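Local structure of peptidoglycan N-acetylglucosamine deacetylase (5N1P) at residues A[132-137]-A[164-169]; A[140-145]-A[170-175]; A[66-69]-A[73-76]. The protein removes the acetyl group from N-acetylglucosamine residues of peptidoglycan, releasing acetate, as a metal-dependent hydrolase of the polysaccharide deacetylase family. All coordinates share one frame; numbering follows the deposited sequence.

Overall arrangement
Starting from the N terminus, the chain first makes interaction 3, where 66-69 and 73-76 close the short connection between helix 65-70 and helix 74-89, with three residues between the two segments. It then runs past strand 126-127 into the loop 132-137 and helix 138-152, enters the parallel sheet as strand 157-163 and goes on into helix 167-182. Interactions 1 and 2 both close this connection through helix 138-152 and strand 157-163, and they cross, their segments alternating along the chain. Their centres lie about 9 Å apart, and Tyr133, Gln168 and Ile145 join them. Interaction 3 lies about 33 Å, centre to centre, from interaction 2, on the opposite side of the chain's centre.

Interaction 1: A[132-137]-A[164-169]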
loop_
_atom_site.group_PDB
_atom_site.type_symbol
_atom_site.label_atom_id
_atom_site.label_comp_id
_atom_site.label_asym_id
_atom_site.label_seq_id
_atom_site.Cartn_x
_atom_site.Cartn_y
_atom_site.Cartn_z
ATOM N N ARG A 132 13.028 -10.016 0.748
ATOM C CA ARG A 132 14.353 -10.617 0.923
ATOM C C ARG A 132 14.299 -11.873 1.781
ATOM O O ARG A 132 15.151 -12.752 1.679
ATOM C CB ARG A 132 15.327 -9.630 1.562
ATOM C CG ARG A 132 15.892 -8.590 0.622
ATOM C CD ARG A 132 17.160 -8.033 1.211
ATOM N NE ARG A 132 17.690 -6.904 0.453
ATOM C CZ ARG A 132 18.711 -6.159 0.858
ATOM N NH1 ARG A 132 19.312 -6.431 2.008
ATOM N NH2 ARG A 132 19.131 -5.146 0.111
ATOM N N TYR A 133 13.292 -11.955 2.639
ATOM C CA TYR A 133 13.239 -13.035 3.598
ATOM C C TYR A 133 12.098 -13.992 3.277
ATOM O O TYR A 133 11.660 -14.743 4.134
ATOM C CB TYR A 133 13.133 -12.453 5.011
ATOM C CG TYR A 133 14.021 -11.229 5.164
ATOM C CD1 TYR A 133 13.487 -9.953 5.096
ATOM C CD2 TYR A 133 15.398 -11.360 5.319
ATOM C CE1 TYR A 133 14.288 -8.833 5.204
ATOM C CE2 TYR A 133 16.214 -10.243 5.425
ATOM C CZ TYR A 133 15.645 -8.984 5.362
ATOM O OH TYR A 133 16.430 -7.860 5.472
ATOM N N ASN A 134 11.641 -13.978 2.024
ATOM C CA ASN A 134 10.639 -14.950 1.581
ATOM C C ASN A 134 11.101 -16.385 1.825
ATOM O O ASN A 134 12.245 -16.739 1.523
ATOM C CB ASN A 134 10.310 -14.764 0.096
ATOM C CG ASN A 134 9.409 -13.567 -0.161
ATOM O OD1 ASN A 134 8.719 -13.086 0.739
ATOM N ND2 ASN A 134 9.405 -13.088 -1.403
ATOM N N LYS A 135 10.201 -17.190 2.390
ATOM C CA LYS A 135 10.426 -18.612 2.664
ATOM C C LYS A 135 11.444 -18.876 3.775
ATOM O O LYS A 135 11.872 -20.011 3.961
ATOM C CB LYS A 135 10.862 -19.353 1.393
ATOM C CG LYS A 135 9.974 -19.109 0.187
ATOM C CD LYS A 135 9.389 -20.405 -0.339
ATOM C CE LYS A 135 8.849 -20.225 -1.750
ATOM N NZ LYS A 135 8.710 -21.522 -2.471
ATOM N N MET A 136 11.821 -17.838 4.514
ATOM C CA MET A 136 12.683 -18.003 5.684
ATOM C C MET A 136 11.807 -18.127 6.936
ATOM O O MET A 136 10.633 -17.763 6.890
ATOM C CB MET A 136 13.659 -16.830 5.797
ATOM C CG MET A 136 14.674 -16.785 4.669
ATOM S SD MET A 136 15.818 -15.400 4.810
ATOM C CE MET A 136 16.163 -15.424 6.572
ATOM N N PRO A 137 12.362 -18.658 8.043
ATOM C CA PRO A 137 11.593 -18.772 9.292
ATOM C C PRO A 137 10.941 -17.454 9.694
ATOM O O PRO A 137 11.595 -16.410 9.691
ATOM C CB PRO A 137 12.650 -19.196 10.311
ATOM C CG PRO A 137 13.612 -19.993 9.507
ATOM C CD PRO A 137 13.695 -19.271 8.175
ATOM N N ASP A 164 1.059 -7.690 2.432
ATOM C CA ASP A 164 0.333 -8.525 3.396
ATOM C C ASP A 164 0.098 -9.945 2.881
ATOM O O ASP A 164 -0.479 -10.762 3.595
ATOM C CB ASP A 164 -0.996 -7.877 3.831
ATOM C CG ASP A 164 -1.934 -7.574 2.667
ATOM O OD1 ASP A 164 -1.450 -7.108 1.620
ATOM O OD2 ASP A 164 -3.164 -7.782 2.819
ATOM N N ILE A 165 0.595 -10.256 1.687
ATOM C CA ILE A 165 0.451 -11.604 1.139
ATOM C C ILE A 165 1.575 -12.524 1.604
ATOM O O ILE A 165 1.588 -13.706 1.276
ATOM C CB ILE A 165 0.411 -11.587 -0.395
ATOM C CG1 ILE A 165 1.651 -10.898 -0.957
ATOM C CG2 ILE A 165 -0.857 -10.899 -0.844
ATOM C CD1 ILE A 165 1.927 -11.227 -2.416
ATOM N N HIS A 166 2.510 -11.972 2.374
ATOM C CA HIS A 166 3.621 -12.748 2.922
ATOM C C HIS A 166 3.557 -12.796 4.442
ATOM O O HIS A 166 3.393 -11.759 5.095
ATOM C CB HIS A 166 4.959 -12.162 2.476
ATOM C CG HIS A 166 5.167 -12.211 0.996
ATOM N ND1 HIS A 166 5.814 -11.212 0.301
ATOM C CD2 HIS A 166 4.813 -13.141 0.078
ATOM C CE1 HIS A 166 5.847 -11.522 -0.982
ATOM N NE2 HIS A 166 5.244 -12.688 -1.144
ATOM N N PRO A 167 3.700 -14.003 5.007
ATOM C CA PRO A 167 3.552 -14.256 6.448
ATOM C C PRO A 167 4.520 -13.421 7.284
ATOM O O PRO A 167 4.162 -12.897 8.342
ATOM C CB PRO A 167 3.896 -15.745 6.598
ATOM C CG PRO A 167 3.942 -16.309 5.234
ATOM C CD PRO A 167 4.177 -15.189 4.273
ATOM N N GLN A 168 5.754 -13.306 6.808
ATOM C CA GLN A 168 6.780 -12.644 7.604
ATOM C C GLN A 168 6.511 -11.141 7.722
ATOM O O GLN A 168 6.881 -10.522 8.716
ATOM C CB GLN A 168 8.179 -12.918 7.027
ATOM C CG GLN A 168 8.510 -12.225 5.719
ATOM C CD GLN A 168 8.073 -12.992 4.486
ATOM O OE1 GLN A 168 7.270 -13.923 4.565
ATOM N NE2 GLN A 168 8.617 -12.607 3.330
ATOM N N SER A 169 5.857 -10.562 6.716
ATOM C CA SER A 169 5.488 -9.152 6.751
ATOM C C SER A 169 4.436 -8.896 7.811
ATOM O O SER A 169 4.550 -7.985 8.622
ATOM C CB SER A 169 4.955 -8.703 5.385
ATOM O OG SER A 169 5.844 -9.096 4.357
HETATM O O HOH W 1 7.820 -16.265 3.547
#
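Gln168 NE2 gives Asn134 OD1 a short hydrogen bond of 2.6 Å, the main polar link between loop 132-137 and the start of helix 167-182. OD1 lies in the plane of the glutamine amide, yet the bond is bent at the hydrogen (142°) and the two amides stand nearly perpendicular. Gln168 CG sits between backbone N and carbonyl carbon (chi1 72°), and the bend at chi2 turns the amide toward Asn134. NE2 also donates to Asp130 O, so two acceptors fix its orientation. The same OD1 stands over the centre of the His166 ring, 3.5 Å from ND1 without bonding it, while Ile165 CG1 covers the opposite face. The other side is looser and wet: a water accepts from Lys135 N at 2.8 Å and donates to Gln168 OE1 at 2.6 Å. Lys135, within a type II turn from Tyr133 to Met136, points its exposed side chain away from 164-169. His166 occupies the N-cap position of helix 167-182, its side chain about 4 Å from that of His163, the inferred proton donor. Segment 164-169 continues from strand 157-163, whereas 132-137 leads into helix 138-152, on which Tyr133 packs against Ala141 and bonds Asn148 through its hydroxyl.

Interaction 2: A[140-145]-A[170-175]; sequences AAAAQI and VAAVPA
Ala142 and Ala172 bring helices 138-152 and 167-182 close together, their CA atoms only 4.2 Å apart. Small side chains on both surfaces allow the axes to approach to 7.8 Å at a crossing angle of -52°. Ala142 CB presses on the backbone between Ala171 and Ala172 and meets Ala171 CB at 3.7 Å, while Ala172 CB answers from the other helix, 3.4 Å from Ala142 O. The two helices flank strand 157-163 in sequence, a helix-strand-helix unit of the NodB homology domain, whose deformed β/α barrel characterises this deacetylase family. Ile145, one turn on from Ala142, extends the apolar seam. Its CB lies 3.9 Å from Ala172 CB. The CG2 branch, anti to the backbone N, comes nearer to the same methyl, at 3.7 Å. CG1 leaves beside the backbone N (chi1 -68°) and packs on Tyr133 CD1, and CD1 at the tip rests on Gln168 CG, a turn earlier on helix 167-182. Beyond Ala172 that helix is kinked: Pro174 has no N-H to give, and Ala175 N also makes no bond to the turn before. Val170 and Val173 point away from helix 138-152 and touch Leu19 of helix 16-25.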
loop_
_atom_site.group_PDB
_atom_site.type_symbol
_atom_site.label_atom_id
_atom_site.label_comp_id
_atom_site.label_asym_id
_atom_site.label_seq_id
_atom_site.Cartn_x
_atom_site.Cartn_y
_atom_site.Cartn_z
ATOM N N ALA A 140 12.033 -14.902 12.895
ATOM C CA ALA A 140 13.339 -14.280 12.681
ATOM C C ALA A 140 13.280 -13.283 11.531
ATOM O O ALA A 140 13.878 -12.204 11.601
ATOM C CB ALA A 140 14.409 -15.333 12.413
ATOM N N ALA A 141 12.562 -13.647 10.470
ATOM C CA ALA A 141 12.416 -12.768 9.310
ATOM C C ALA A 141 11.686 -11.497 9.709
ATOM O O ALA A 141 12.063 -10.403 9.293
ATOM C CB ALA A 141 11.660 -13.481 8.179
ATOM N N ALA A 142 10.639 -11.656 10.516
ATOM C CA ALA A 142 9.844 -10.532 10.998
ATOM C C ALA A 142 10.682 -9.536 11.787
ATOM O O ALA A 142 10.539 -8.321 11.614
ATOM C CB ALA A 142 8.676 -11.034 11.858
ATOM N N ALA A 143 11.544 -10.048 12.660
ATOM C CA ALA A 143 12.407 -9.189 13.462
ATOM C C ALA A 143 13.332 -8.367 12.563
ATOM O O ALA A 143 13.570 -7.185 12.817
ATOM C CB ALA A 143 13.218 -10.021 14.454
ATOM N N GLN A 144 13.844 -9.001 11.510
ATOM C CA GLN A 144 14.747 -8.333 10.570
ATOM C C GLN A 144 14.001 -7.277 9.755
ATOM O O GLN A 144 14.508 -6.190 9.501
ATOM C CB GLN A 144 15.403 -9.354 9.638
ATOM C CG GLN A 144 16.321 -8.746 8.583
ATOM C CD GLN A 144 17.611 -8.192 9.146
ATOM O OE1 GLN A 144 17.994 -7.055 8.852
ATOM N NE2 GLN A 144 18.309 -9.001 9.938
ATOM N N ILE A 145 12.790 -7.606 9.340
ATOM C CA ILE A 145 11.953 -6.645 8.632
ATOM C C ILE A 145 11.638 -5.443 9.518
ATOM O O ILE A 145 11.704 -4.289 9.077
ATOM C CB ILE A 145 10.661 -7.314 8.156
ATOM C CG1 ILE A 145 10.996 -8.325 7.068
ATOM C CG2 ILE A 145 9.667 -6.277 7.632
ATOM C CD1 ILE A 145 9.862 -9.289 6.768
ATOM N N VAL A 170 3.392 -9.706 7.792
ATOM C CA VAL A 170 2.330 -9.564 8.776
ATOM C C VAL A 170 2.874 -9.774 10.201
ATOM O O VAL A 170 2.508 -9.047 11.141
ATOM C CB VAL A 170 1.177 -10.541 8.441
ATOM C CG1 VAL A 170 0.122 -10.537 9.549
ATOM C CG2 VAL A 170 0.575 -10.159 7.097
ATOM N N ALA A 171 3.797 -10.718 10.360
ATOM C CA ALA A 171 4.385 -10.994 11.666
ATOM C C ALA A 171 5.272 -9.853 12.181
ATOM O O ALA A 171 5.510 -9.726 13.378
ATOM C CB ALA A 171 5.185 -12.281 11.608
ATOM N N ALA A 172 5.753 -9.023 11.263
ATOM C CA ALA A 172 6.646 -7.939 11.636
ATOM C C ALA A 172 5.877 -6.740 12.178
ATOM O O ALA A 172 6.449 -5.874 12.833
ATOM C CB ALA A 172 7.500 -7.515 10.424
ATOM N N VAL A 173 4.579 -6.691 11.911
ATOM C CA VAL A 173 3.830 -5.477 12.192
ATOM C C VAL A 173 3.761 -5.105 13.695
ATOM O O VAL A 173 3.953 -3.936 14.025
ATOM C CB VAL A 173 2.426 -5.576 11.560
ATOM C CG1 VAL A 173 1.536 -4.440 12.024
ATOM C CG2 VAL A 173 2.580 -5.503 10.056
ATOM N N PRO A 174 3.550 -6.079 14.611
ATOM C CA PRO A 174 3.562 -5.653 16.019
ATOM C C PRO A 174 4.855 -4.939 16.446
ATOM O O PRO A 174 4.772 -3.909 17.117
ATOM C CB PRO A 174 3.397 -6.973 16.787
ATOM C CG PRO A 174 2.620 -7.823 15.859
ATOM C CD PRO A 174 3.145 -7.491 14.479
ATOM N N ALA A 175 6.017 -5.450 16.045
ATOM C CA ALA A 175 7.289 -4.822 16.419
ATOM C C ALA A 175 7.492 -3.473 15.727
ATOM O O ALA A 175 8.142 -2.578 16.272
ATOM C CB ALA A 175 8.447 -5.747 16.107
#

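Interaction 3: A[66-69]-A[73-76]; sequences AKLY and EYVN
Lys67 O accepts a hydrogen bond from Glu73 N (2.9 Å) in its carbonyl plane, and Leu68 O takes a weak, more bent one from Tyr74 N, so two successive carbonyls of a widened, pi-type turn in helix 65-70 hold the backbone that opens helix 74-89. Each bond spans six residues along the chain and closes the short turn between the helices. Next to this seam, Tyr69 and Tyr74 lie side by side and point the same way. Their rings meet rim to rim, with Tyr69 CE1 3.5 Å from Tyr74 CD2. The planes are 27° from each other, and neither ring covers the face of its partner. Tyr74 reaches this position with CG anti to the backbone N (chi1 -173°), whereas CG of Tyr69 stands beside its own N. Both hydroxyls are held from outside: Tyr69 OH bonds Pro99 O and Tyr74 OH bonds Thr96 OG1. This corner follows directly on the paired zinc histidines, His59 and His63, which belong to the HSxxH zinc-binding motif of the CE4 family; the Leu68 side chain is about 6 Å from that of His63, and Pro99 belongs to the pocket of the bound hydroxamate inhibitor. Leu68 lies across the start of the second helix, CD2 coming within 3.9 Å of Tyr74 CA, and its CB lies over one face of the Tyr69 ring. On the outer side Glu73 CB packs 3.2 Å from Lys67 O. Bent at chi2, the same side chain presents OE1 to Asn76 ND2, which meets it at 2.9 Å in an almost straight bond from above the carboxylate plane, while the extended Lys67 chain leads away from 73-76 and touches Glu77.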
loop_
_atom_site.group_PDB
_atom_site.type_symbol
_atom_site.label_atom_id
_atom_site.label_comp_id
_atom_site.label_asym_id
_atom_site.label_seq_id
_atom_site.Cartn_x
_atom_site.Cartn_y
_atom_site.Cartn_z
ATOM N N ALA A 66 5.376 -4.705 -18.448
ATOM C CA ALA A 66 5.290 -4.401 -19.874
ATOM C C ALA A 66 3.916 -3.844 -20.273
ATOM O O ALA A 66 3.818 -2.887 -21.051
ATOM C CB ALA A 66 5.618 -5.648 -20.694
ATOM N N LYS A 67 2.857 -4.452 -19.749
ATOM C CA LYS A 67 1.502 -3.989 -20.039
ATOM C C LYS A 67 1.237 -2.598 -19.472
ATOM O O LYS A 67 0.681 -1.737 -20.159
ATOM C CB LYS A 67 0.458 -4.971 -19.488
ATOM C CG LYS A 67 0.412 -6.300 -20.240
ATOM C CD LYS A 67 -0.631 -7.236 -19.642
ATOM C CE LYS A 67 -0.697 -8.553 -20.422
ATOM N NZ LYS A 67 -1.689 -9.494 -19.819
ATOM N N LEU A 68 1.630 -2.383 -18.223
ATOM C CA LEU A 68 1.318 -1.133 -17.553
ATOM C C LEU A 68 2.045 0.072 -18.121
ATOM O O LEU A 68 1.447 1.134 -18.305
ATOM C CB LEU A 68 1.641 -1.243 -16.065
ATOM C CG LEU A 68 0.809 -2.247 -15.269
ATOM C CD1 LEU A 68 1.472 -2.567 -13.932
ATOM C CD2 LEU A 68 -0.585 -1.700 -15.029
ATOM N N TYR A 69 3.341 -0.083 -18.375
ATOM C CA TYR A 69 4.175 1.079 -18.665
ATOM C C TYR A 69 4.529 1.177 -20.142
ATOM O O TYR A 69 4.195 2.170 -20.784
ATOM C CB TYR A 69 5.422 1.050 -17.777
ATOM C CG TYR A 69 5.012 0.953 -16.322
ATOM C CD1 TYR A 69 4.207 1.935 -15.744
ATOM C CD2 TYR A 69 5.400 -0.121 -15.535
ATOM C CE1 TYR A 69 3.800 1.855 -14.415
ATOM C CE2 TYR A 69 4.999 -0.209 -14.203
ATOM C CZ TYR A 69 4.195 0.783 -13.658
ATOM O OH TYR A 69 3.786 0.698 -12.351
ATOM N N GLU A 73 -0.925 0.707 -20.364
ATOM C CA GLU A 73 -2.243 0.342 -19.829
ATOM C C GLU A 73 -2.487 0.747 -18.380
ATOM O O GLU A 73 -3.537 0.413 -17.828
ATOM C CB GLU A 73 -2.467 -1.170 -19.954
ATOM C CG GLU A 73 -2.544 -1.670 -21.393
ATOM C CD GLU A 73 -3.745 -1.118 -22.135
ATOM O OE1 GLU A 73 -4.782 -0.862 -21.485
ATOM O OE2 GLU A 73 -3.654 -0.942 -23.369
ATOM N N TYR A 74 -1.536 1.463 -17.768
ATOM C CA TYR A 74 -1.614 1.796 -16.341
ATOM C C TYR A 74 -2.968 2.367 -15.931
ATOM O O TYR A 74 -3.615 1.864 -15.005
ATOM C CB TYR A 74 -0.522 2.802 -15.969
ATOM C CG TYR A 74 -0.428 3.075 -14.476
ATOM C CD1 TYR A 74 -1.143 4.117 -13.882
ATOM C CD2 TYR A 74 0.370 2.282 -13.670
ATOM C CE1 TYR A 74 -1.051 4.357 -12.500
ATOM C CE2 TYR A 74 0.476 2.511 -12.310
ATOM C CZ TYR A 74 -0.230 3.552 -11.731
ATOM O OH TYR A 74 -0.118 3.768 -10.374
ATOM N N VAL A 75 -3.398 3.426 -16.610
ATOM C CA VAL A 75 -4.624 4.080 -16.163
ATOM C C VAL A 75 -5.840 3.190 -16.432
ATOM O O VAL A 75 -6.735 3.099 -15.587
ATOM C CB VAL A 75 -4.804 5.461 -16.812
ATOM C CG1 VAL A 75 -6.112 6.088 -16.348
ATOM C CG2 VAL A 75 -3.634 6.364 -16.433
ATOM N N ASN A 76 -5.856 2.498 -17.569
ATOM C CA ASN A 76 -6.958 1.574 -17.849
ATOM C C ASN A 76 -7.084 0.504 -16.756
ATOM O O ASN A 76 -8.190 0.215 -16.286
ATOM C CB ASN A 76 -6.782 0.914 -19.220
ATOM C CG ASN A 76 -6.923 1.897 -20.358
ATOM O OD1 ASN A 76 -7.608 2.910 -20.227
ATOM N ND2 ASN A 76 -6.282 1.603 -21.489
#